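Local structure of ribulose-bisphosphate carboxylase (Alicyclobacillus acidocaldarius subsp. acidocaldarius, 4NAS) at residues B[200-203]-B[204-208]; B[189-192]-B[193-196]. The protein belongs to the RuBisCO large-chain family, pairing an N-terminal domain with a TIM-barrel domain, and is modelled here with bound calcium ions. All coordinates share one frame; numbering follows the deposited sequence.

Interaction 1: B[200-203]-B[204-208]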
ATOM      1  N   ALA B 200      28.552  19.578   9.623  1.00 33.62           N
ATOM      2  CA  ALA B 200      28.971  18.417  10.402  1.00 33.27           C
ATOM      3  C   ALA B 200      30.489  18.370  10.588  1.00 34.62           C
ATOM      4  O   ALA B 200      30.977  18.030  11.662  1.00 34.97           O
ATOM      5  CB  ALA B 200      28.466  17.106   9.766  1.00 30.99           C
ATOM      6  N   ASP B 201      31.222  18.716   9.535  1.00 43.49           N
ATOM      7  CA  ASP B 201      32.678  18.705   9.567  1.00 42.60           C
ATOM      8  C   ASP B 201      33.220  19.729  10.557  1.00 46.84           C
ATOM      9  O   ASP B 201      34.123  19.438  11.342  1.00 44.46           O
ATOM     10  CB  ASP B 201      33.238  18.967   8.170  1.00 44.38           C
ATOM     11  CG  ASP B 201      33.197  17.738   7.287  1.00 55.39           C
ATOM     12  OD1 ASP B 201      33.213  16.618   7.834  1.00 58.97           O
ATOM     13  OD2 ASP B 201      33.156  17.886   6.048  1.00 60.49           O
ATOM     14  N   GLU B 202      32.663  20.932  10.503  1.00 47.32           N
ATOM     15  CA  GLU B 202      32.997  21.976  11.449  1.00 54.74           C
ATOM     16  C   GLU B 202      32.754  21.500  12.878  1.00 51.85           C
ATOM     17  O   GLU B 202      33.635  21.595  13.730  1.00 52.63           O
ATOM     18  CB  GLU B 202      32.162  23.223  11.147  1.00 63.04           C
ATOM     19  CG  GLU B 202      32.281  24.344  12.164  1.00 71.92           C
ATOM     20  CD  GLU B 202      31.263  25.448  11.916  1.00 78.73           C
ATOM     21  OE1 GLU B 202      31.125  25.882  10.751  1.00 79.21           O
ATOM     22  OE2 GLU B 202      30.590  25.870  12.881  1.00 82.33           O
ATOM     23  N   ILE B 203      31.566  20.958  13.129  1.00 46.89           N
ATOM     24  CA  ILE B 203      31.168  20.595  14.487  1.00 47.74           C
ATOM     25  C   ILE B 203      31.980  19.426  15.085  1.00 46.75           C
ATOM     26  O   ILE B 203      32.253  19.391  16.296  1.00 45.63           O
ATOM     27  CB  ILE B 203      29.646  20.346  14.551  1.00 45.36           C
ATOM     28  CG1 ILE B 203      28.911  21.679  14.435  1.00 49.19           C
ATOM     29  CG2 ILE B 203      29.242  19.668  15.844  1.00 37.60           C
ATOM     30  CD1 ILE B 203      27.421  21.514  14.267  1.00 46.71           C
ATOM     31  N   ALA B 204      32.408  18.499  14.234  1.00 37.95           N
ATOM     32  CA  ALA B 204      33.186  17.344  14.684  1.00 37.68           C
ATOM     33  C   ALA B 204      34.479  17.751  15.390  1.00 45.18           C
ATOM     34  O   ALA B 204      35.027  16.983  16.181  1.00 45.03           O
ATOM     35  CB  ALA B 204      33.499  16.424  13.514  1.00 41.48           C
ATOM     36  N   GLN B 205      34.957  18.958  15.101  1.00 47.06           N
ATOM     37  CA  GLN B 205      36.182  19.456  15.716  1.00 46.17           C
ATOM     38  C   GLN B 205      36.032  19.731  17.213  1.00 47.72           C
ATOM     39  O   GLN B 205      37.022  19.790  17.936  1.00 50.11           O
ATOM     40  CB  GLN B 205      36.693  20.685  14.964  1.00 48.07           C
ATOM     41  CG  GLN B 205      37.281  20.336  13.606  1.00 62.71           C
ATOM     42  CD  GLN B 205      38.123  21.452  13.023  1.00 65.25           C
ATOM     43  OE1 GLN B 205      39.292  21.251  12.678  1.00 68.24           O
ATOM     44  NE2 GLN B 205      37.534  22.638  12.905  1.00 65.99           N
ATOM     45  N   ARG B 206      34.793  19.892  17.673  1.00 44.83           N
ATOM     46  CA  ARG B 206      34.516  20.061  19.096  1.00 45.89           C
ATOM     47  C   ARG B 206      33.930  18.775  19.673  1.00 43.59           C
ATOM     48  O   ARG B 206      34.272  18.364  20.773  1.00 44.78           O
ATOM     49  CB  ARG B 206      33.525  21.202  19.325  1.00 61.83           C
ATOM     50  CG  ARG B 206      33.211  22.032  18.092  1.00 60.82           C
ATOM     51  CD  ARG B 206      32.133  23.064  18.397  1.00 63.88           C
ATOM     52  NE  ARG B 206      31.958  24.008  17.300  1.00 72.86           N
ATOM     53  CZ  ARG B 206      31.194  25.095  17.367  1.00 86.95           C
ATOM     54  NH1 ARG B 206      30.531  25.374  18.482  1.00 91.34           N
ATOM     55  NH2 ARG B 206      31.097  25.906  16.319  1.00 92.05           N
ATOM     56  N   THR B 207      33.039  18.142  18.926  1.00 41.13           N
ATOM     57  CA  THR B 207      32.397  16.923  19.404  1.00 46.96           C
ATOM     58  C   THR B 207      33.248  15.673  19.252  1.00 38.76           C
ATOM     59  O   THR B 207      33.195  14.797  20.107  1.00 43.20           O
ATOM     60  CB  THR B 207      31.071  16.672  18.690  1.00 40.33           C
ATOM     61  OG1 THR B 207      31.328  16.382  17.310  1.00 37.79           O
ATOM     62  CG2 THR B 207      30.181  17.897  18.814  1.00 40.39           C
ATOM     63  N   GLY B 208      34.019  15.587  18.171  1.00 34.27           N
ATOM     64  CA  GLY B 208      34.825  14.403  17.899  1.00 34.39           C
ATOM     65  C   GLY B 208      34.080  13.392  17.043  1.00 36.52           C
ATOM     66  O   GLY B 208      34.554  12.283  16.801  1.00 39.76           O
TER
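Across Ile203 and Ala204 the backbone runs on as the last turns of helix 189-207, where i to i+3 bonds (Gln205 N to Glu202 O, Arg206 N to Ile203 O) are mixed with i to i+4 bonds such as Ala204 N to Ala200 O. This is a helix C-terminus in the TIM-barrel domain, closed by Gly208, whose positive phi of 91° takes it out of the helix. The carbonyl O of Ile203 gathers two backbone donors at the last turn. Thr207 N reaches Ile203 O at 3.0 Å, in the carbonyl plane and almost straight (174°), whereas Arg206 N comes from above that plane. Thr207 OG1 is 3.3 Å from Ile203 O, at most a weak bond, and is also hydrogen-bonded with Arg209 N. On the buried side the methyl CG2 of Ile203 meets CG2 of Thr207 at 3.6 Å, while the Ile203 side chain also packs on Ala168 of helix 157-168. Glu202 and Arg206 run side by side on the exposed flank. With CG anti to the backbone N (chi1 173°) and an extended chain, Glu202 reaches alongside Arg206; its carboxylate and the guanidinium are nearly parallel. The other terminal nitrogen of that guanidinium, NH1, makes a salt bridge to Glu169, so one arginine ties two acids together. Between Glu202 and Arg206 the link is a long one, OE2 to NH2 at 3.5 Å.

Interaction 2: B[189-192]-B[193-196]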
ATOM      1  N   PRO B 189      16.894  18.344  -1.684  1.00 30.93           N
ATOM      2  CA  PRO B 189      17.587  17.272  -0.969  1.00 27.35           C
ATOM      3  C   PRO B 189      19.100  17.232  -1.261  1.00 31.03           C
ATOM      4  O   PRO B 189      19.903  16.998  -0.345  1.00 27.08           O
ATOM      5  CB  PRO B 189      16.870  16.018  -1.477  1.00 28.68           C
ATOM      6  CG  PRO B 189      15.438  16.494  -1.598  1.00 22.48           C
ATOM      7  CD  PRO B 189      15.576  17.903  -2.191  1.00 25.31           C
ATOM      8  N   GLU B 190      19.493  17.468  -2.508  1.00 25.77           N
ATOM      9  CA  GLU B 190      20.909  17.409  -2.838  1.00 27.58           C
ATOM     10  C   GLU B 190      21.673  18.570  -2.189  1.00 38.11           C
ATOM     11  O   GLU B 190      22.803  18.392  -1.724  1.00 38.89           O
ATOM     12  CB  GLU B 190      21.168  17.313  -4.354  1.00 29.40           C
ATOM     13  CG  GLU B 190      20.030  17.679  -5.288  1.00 40.36           C
ATOM     14  CD  GLU B 190      18.873  16.655  -5.320  1.00 34.21           C
ATOM     15  OE1 GLU B 190      19.051  15.486  -5.736  1.00 39.05           O
ATOM     16  OE2 GLU B 190      17.769  17.053  -4.942  1.00 33.70           O
ATOM     17  N   ASP B 191      21.048  19.745  -2.130  1.00 36.09           N
ATOM     18  CA  ASP B 191      21.674  20.901  -1.483  1.00 39.87           C
ATOM     19  C   ASP B 191      21.756  20.727   0.039  1.00 40.26           C
ATOM     20  O   ASP B 191      22.697  21.214   0.683  1.00 37.32           O
ATOM     21  CB  ASP B 191      20.938  22.199  -1.828  1.00 45.35           C
ATOM     22  CG  ASP B 191      21.235  22.687  -3.242  1.00 49.98           C
ATOM     23  OD1 ASP B 191      22.204  22.193  -3.867  1.00 46.66           O
ATOM     24  OD2 ASP B 191      20.499  23.577  -3.723  1.00 54.47           O
ATOM     25  N   ARG B 192      20.766  20.047   0.615  1.00 26.80           N
ATOM     26  CA  ARG B 192      20.792  19.736   2.043  1.00 35.63           C
ATOM     27  C   ARG B 192      21.910  18.770   2.383  1.00 26.32           C
ATOM     28  O   ARG B 192      22.610  18.953   3.381  1.00 30.61           O
ATOM     29  CB  ARG B 192      19.440  19.194   2.534  1.00 28.16           C
ATOM     30  CG  ARG B 192      18.305  20.175   2.319  1.00 33.57           C
ATOM     31  CD  ARG B 192      17.111  19.880   3.215  1.00 27.79           C
ATOM     32  NE  ARG B 192      16.611  18.519   3.052  1.00 28.51           N
ATOM     33  CZ  ARG B 192      15.692  18.153   2.161  1.00 29.13           C
ATOM     34  NH1 ARG B 192      15.198  19.042   1.309  1.00 30.93           N
ATOM     35  NH2 ARG B 192      15.278  16.890   2.118  1.00 28.28           N
ATOM     36  N   VAL B 193      22.098  17.745   1.560  1.00 30.19           N
ATOM     37  CA  VAL B 193      23.151  16.775   1.848  1.00 30.30           C
ATOM     38  C   VAL B 193      24.515  17.483   1.830  1.00 33.40           C
ATOM     39  O   VAL B 193      25.307  17.339   2.764  1.00 32.80           O
ATOM     40  CB  VAL B 193      23.136  15.577   0.868  1.00 36.56           C
ATOM     41  CG1 VAL B 193      24.388  14.723   1.044  1.00 28.54           C
ATOM     42  CG2 VAL B 193      21.847  14.724   1.054  1.00 27.91           C
ATOM     43  N   ARG B 194      24.764  18.264   0.783  1.00 30.06           N
ATOM     44  CA  ARG B 194      26.032  18.988   0.648  1.00 35.57           C
ATOM     45  C   ARG B 194      26.297  19.883   1.847  1.00 37.65           C
ATOM     46  O   ARG B 194      27.379  19.854   2.425  1.00 43.19           O
ATOM     47  CB  ARG B 194      26.038  19.851  -0.609  1.00 37.80           C
ATOM     48  CG  ARG B 194      26.189  19.092  -1.915  1.00 49.65           C
ATOM     49  CD  ARG B 194      26.696  20.017  -3.028  1.00 62.11           C
ATOM     50  NE  ARG B 194      26.513  19.426  -4.352  1.00 67.99           N
ATOM     51  CZ  ARG B 194      25.376  19.480  -5.043  1.00 68.74           C
ATOM     52  NH1 ARG B 194      24.316  20.103  -4.542  1.00 67.23           N
ATOM     53  NH2 ARG B 194      25.295  18.913  -6.238  1.00 74.09           N
ATOM     54  N   ALA B 195      25.287  20.668   2.219  1.00 36.04           N
ATOM     55  CA  ALA B 195      25.425  21.701   3.242  1.00 35.92           C
ATOM     56  C   ALA B 195      25.593  21.140   4.652  1.00 38.14           C
ATOM     57  O   ALA B 195      26.446  21.613   5.412  1.00 34.70           O
ATOM     58  CB  ALA B 195      24.239  22.654   3.193  1.00 35.37           C
ATOM     59  N   TYR B 196      24.775  20.146   5.002  1.00 30.02           N
ATOM     60  CA  TYR B 196      24.847  19.545   6.329  1.00 31.78           C
ATOM     61  C   TYR B 196      26.166  18.792   6.494  1.00 33.21           C
ATOM     62  O   TYR B 196      26.669  18.645   7.605  1.00 33.81           O
ATOM     63  CB  TYR B 196      23.665  18.592   6.603  1.00 27.43           C
ATOM     64  CG  TYR B 196      22.272  19.213   6.545  1.00 32.29           C
ATOM     65  CD1 TYR B 196      22.075  20.551   6.188  1.00 30.91           C
ATOM     66  CD2 TYR B 196      21.153  18.450   6.856  1.00 31.45           C
ATOM     67  CE1 TYR B 196      20.805  21.091   6.132  1.00 28.20           C
ATOM     68  CE2 TYR B 196      19.890  18.980   6.802  1.00 28.86           C
ATOM     69  CZ  TYR B 196      19.716  20.291   6.440  1.00 26.92           C
ATOM     70  OH  TYR B 196      18.440  20.784   6.398  1.00 27.15           O
TER
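Arg192 sets its CB over one face of the Tyr196 ring, one helical turn further on, 4.3 Å from the ring centroid and only 18° off the ring normal. This CH-pi contact sits in the first turns of helix 189-207, on the outside of the TIM barrel, where successive i to i+4 backbone bonds run from Val193 N to Pro189 O through to Tyr196 N to Arg192 O. The two side chains point the same way, and the arginine chain runs on toward the hydroxyl, Arg192 CD coming within 3.6 Å of Tyr196 OH. That chain bends at chi3 (-56°), turning the guanidinium back so that one face lies over Pro189 CA, while Tyr196 OH stands at its edge. The polar atoms of Arg192 find partners beyond this turn: NE bonds to Tyr213 OH and NH2 makes a salt bridge to Asp177, while the Tyr196 ring stacks with Phe164 of helix 157-168. The same ring also covers the Arg192 carbonyl, whose O is 3.2 Å from Tyr196 CG. Polar pairing dominates the more exposed flank. Asp191 and Arg194 are three residues apart and their side chains cross at a slant, the carboxylate and guanidinium planes turned 51° from each other. The acid meets the guanidinium at its edge rather than over its face, through a salt bridge from Asp191 OD1 to Arg194 NH1 of 3.0 Å.

How the interactions relate
Helix 189-207 carries both contacts in series, interaction 2 at its start and interaction 1 at its end, with centres about 17 Å apart and no direct touch between them. A shared neighbour relates them: Phe164 of helix 157-168 stacks on Tyr196 of interaction 2 and touches Ala200 of interaction 1. Each pairs an acid with an arginine on the more exposed flank, three residues apart in interaction 2 and four in interaction 1. In interaction 2 the Arg192 side chain is about 13 Å from a bound calcium ion. Asp177, the salt-bridge partner of Arg192, lies in sequence between the carboxylated Lys176 and Asp178, both of a calcium site.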